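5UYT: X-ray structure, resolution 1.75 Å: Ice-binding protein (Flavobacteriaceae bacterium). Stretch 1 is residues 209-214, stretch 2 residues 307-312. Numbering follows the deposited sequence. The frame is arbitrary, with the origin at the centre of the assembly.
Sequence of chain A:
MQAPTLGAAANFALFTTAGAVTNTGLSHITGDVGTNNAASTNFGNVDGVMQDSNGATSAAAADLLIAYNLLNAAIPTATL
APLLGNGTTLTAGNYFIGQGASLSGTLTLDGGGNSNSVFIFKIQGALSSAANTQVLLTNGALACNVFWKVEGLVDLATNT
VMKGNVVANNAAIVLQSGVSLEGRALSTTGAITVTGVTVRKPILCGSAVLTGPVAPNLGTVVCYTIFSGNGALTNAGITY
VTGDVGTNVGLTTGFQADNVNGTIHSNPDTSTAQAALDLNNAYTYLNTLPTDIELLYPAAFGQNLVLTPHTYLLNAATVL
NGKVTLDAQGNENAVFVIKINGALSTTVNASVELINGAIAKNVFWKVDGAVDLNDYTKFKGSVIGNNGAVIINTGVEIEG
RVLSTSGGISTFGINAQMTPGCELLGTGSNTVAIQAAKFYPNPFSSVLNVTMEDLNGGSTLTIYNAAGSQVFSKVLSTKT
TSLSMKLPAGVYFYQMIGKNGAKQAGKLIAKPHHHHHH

Stretch 1 209-214: VLTGPV
Stretch 2, residues 307-312: LTPHTY

Two segments of one chain, the first without regular secondary structure, run the same way, the lines from CA 210 to 213 and from CA 308 to 311 lying 25° apart. They meet without a single hydrogen bond between them; packing alone joins them, burying 299 Å². The register is set where Gly212 CA lies 4.3 Å from His310 CA.

Leu210 covers the most surface. At phi/psi -76/133, its CA-to-CB bond points toward the other stretch, and the m,t rotamer (chi1 -64°, chi2 175°) lets its long apolar side chain carry CD1 to 3.9 Å from Thr308 CB (-127/172, p) and, obliquely, 3.7 Å from His310 CE1. Its CB sits 4.0 Å from Pro309 CD, an apolar pairing.

The CA-to-CB bond of Pro309 (-68/112, C-gamma exo) also points toward the other stretch. Its compact ring suits close backbone packing: CB rests 3.6 Å from Gly212 N. After Thr211 (-109/-25, p), Gly212, at 73/-178, adopts a positive phi that favours glycine, and a CB there would come within 2.9 Å of Pro213 CD.

The ring of Pro213 (-75/169, C-gamma endo) holds its carbons near the backbone, with CG 3.2 Å from Thr311 OG1 (-97/120, m) and CD 3.8 Å from His310 C.

His310 (-164/170) points its CA-to-CB bond away, yet chi1 -72° and chi2 106° bring the ring end back to Leu210. Its ND1 donates to Tyr312 OH at 3.0 Å, while Thr308 N donates to Tyr312 OH at 2.9 Å, linking residues of stretch 2 to one another.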

# COMPACT_ATOMS: atom_id res chain seq x y z
N VAL A 209 2.30 -13.82 -5.58
CA VAL A 209 1.81 -12.66 -6.34
C VAL A 209 0.46 -12.25 -5.78
O VAL A 209 -0.46 -13.08 -5.72
CB VAL A 209 1.63 -12.98 -7.84
CG1 VAL A 209 1.10 -11.76 -8.61
CG2 VAL A 209 2.94 -13.44 -8.44
N LEU A 210 0.33 -10.98 -5.37
CA LEU A 210 -0.94 -10.50 -4.82
C LEU A 210 -1.95 -10.26 -5.93
O LEU A 210 -1.63 -9.62 -6.96
CB LEU A 210 -0.72 -9.21 -3.99
CG LEU A 210 0.15 -9.33 -2.73
CD1 LEU A 210 0.36 -7.95 -2.08
CD2 LEU A 210 -0.45 -10.31 -1.74
N THR A 211 -3.17 -10.76 -5.71
CA THR A 211 -4.28 -10.61 -6.65
C THR A 211 -5.33 -9.66 -6.13
O THR A 211 -6.07 -9.08 -6.92
CB THR A 211 -4.97 -11.96 -6.94
OG1 THR A 211 -5.47 -12.52 -5.72
CG2 THR A 211 -4.01 -12.92 -7.55
N GLY A 212 -5.41 -9.53 -4.81
CA GLY A 212 -6.57 -8.88 -4.21
C GLY A 212 -7.78 -9.82 -4.29
O GLY A 212 -7.68 -10.96 -4.77
N PRO A 213 -8.94 -9.35 -3.81
CA PRO A 213 -10.17 -10.16 -3.85
C PRO A 213 -10.77 -10.24 -5.25
O PRO A 213 -10.32 -9.53 -6.16
CB PRO A 213 -11.11 -9.38 -2.92
CG PRO A 213 -10.71 -7.94 -3.13
CD PRO A 213 -9.19 -8.01 -3.24
N VAL A 214 -11.75 -11.12 -5.44
CA VAL A 214 -12.55 -11.12 -6.68
C VAL A 214 -13.39 -9.85 -6.72
O VAL A 214 -14.07 -9.53 -5.74
CB VAL A 214 -13.46 -12.37 -6.75
CG1 VAL A 214 -14.39 -12.30 -7.96
CG2 VAL A 214 -12.60 -13.61 -6.81
N LEU A 307 -0.73 1.52 -0.97
CA LEU A 307 -1.43 0.27 -0.73
C LEU A 307 -1.13 -0.75 -1.85
O LEU A 307 -0.63 -0.38 -2.92
CB LEU A 307 -2.95 0.53 -0.61
CG LEU A 307 -3.36 1.52 0.51
CD1 LEU A 307 -4.90 1.68 0.53
CD2 LEU A 307 -2.83 1.09 1.89
N THR A 308 -1.41 -2.03 -1.55
CA THR A 308 -1.17 -3.16 -2.45
C THR A 308 -2.48 -3.97 -2.58
O THR A 308 -3.47 -3.68 -1.88
CB THR A 308 -0.00 -4.03 -1.92
OG1 THR A 308 -0.18 -4.30 -0.52
CG2 THR A 308 1.34 -3.32 -2.16
N PRO A 309 -2.52 -4.96 -3.51
CA PRO A 309 -3.81 -5.59 -3.78
C PRO A 309 -4.32 -6.42 -2.58
O PRO A 309 -3.72 -7.45 -2.22
CB PRO A 309 -3.51 -6.51 -4.99
CG PRO A 309 -2.36 -5.84 -5.66
CD PRO A 309 -1.51 -5.36 -4.50
N HIS A 310 -5.41 -5.92 -1.98
CA HIS A 310 -5.99 -6.46 -0.74
C HIS A 310 -7.40 -5.88 -0.60
O HIS A 310 -7.75 -4.91 -1.28
CB HIS A 310 -5.23 -5.98 0.51
CG HIS A 310 -3.87 -6.60 0.70
ND1 HIS A 310 -2.71 -5.90 0.46
CD2 HIS A 310 -3.49 -7.83 1.13
CE1 HIS A 310 -1.66 -6.67 0.74
NE2 HIS A 310 -2.11 -7.86 1.13
N THR A 311 -8.15 -6.43 0.35
CA THR A 311 -9.32 -5.77 0.88
C THR A 311 -8.90 -5.05 2.18
O THR A 311 -8.47 -5.70 3.14
CB THR A 311 -10.40 -6.80 1.21
OG1 THR A 311 -10.78 -7.50 0.02
CG2 THR A 311 -11.63 -6.09 1.80
N TYR A 312 -9.07 -3.73 2.21
CA TYR A 312 -8.70 -2.92 3.39
C TYR A 312 -9.94 -2.50 4.12
O TYR A 312 -11.00 -2.32 3.50
CB TYR A 312 -7.98 -1.65 2.93
CG TYR A 312 -6.62 -1.95 2.36
CD1 TYR A 312 -5.53 -2.16 3.22
CD2 TYR A 312 -6.42 -2.08 0.98
CE1 TYR A 312 -4.26 -2.46 2.72
CE2 TYR A 312 -5.16 -2.38 0.47
CZ TYR A 312 -4.08 -2.57 1.34
OH TYR A 312 -2.81 -2.89 0.89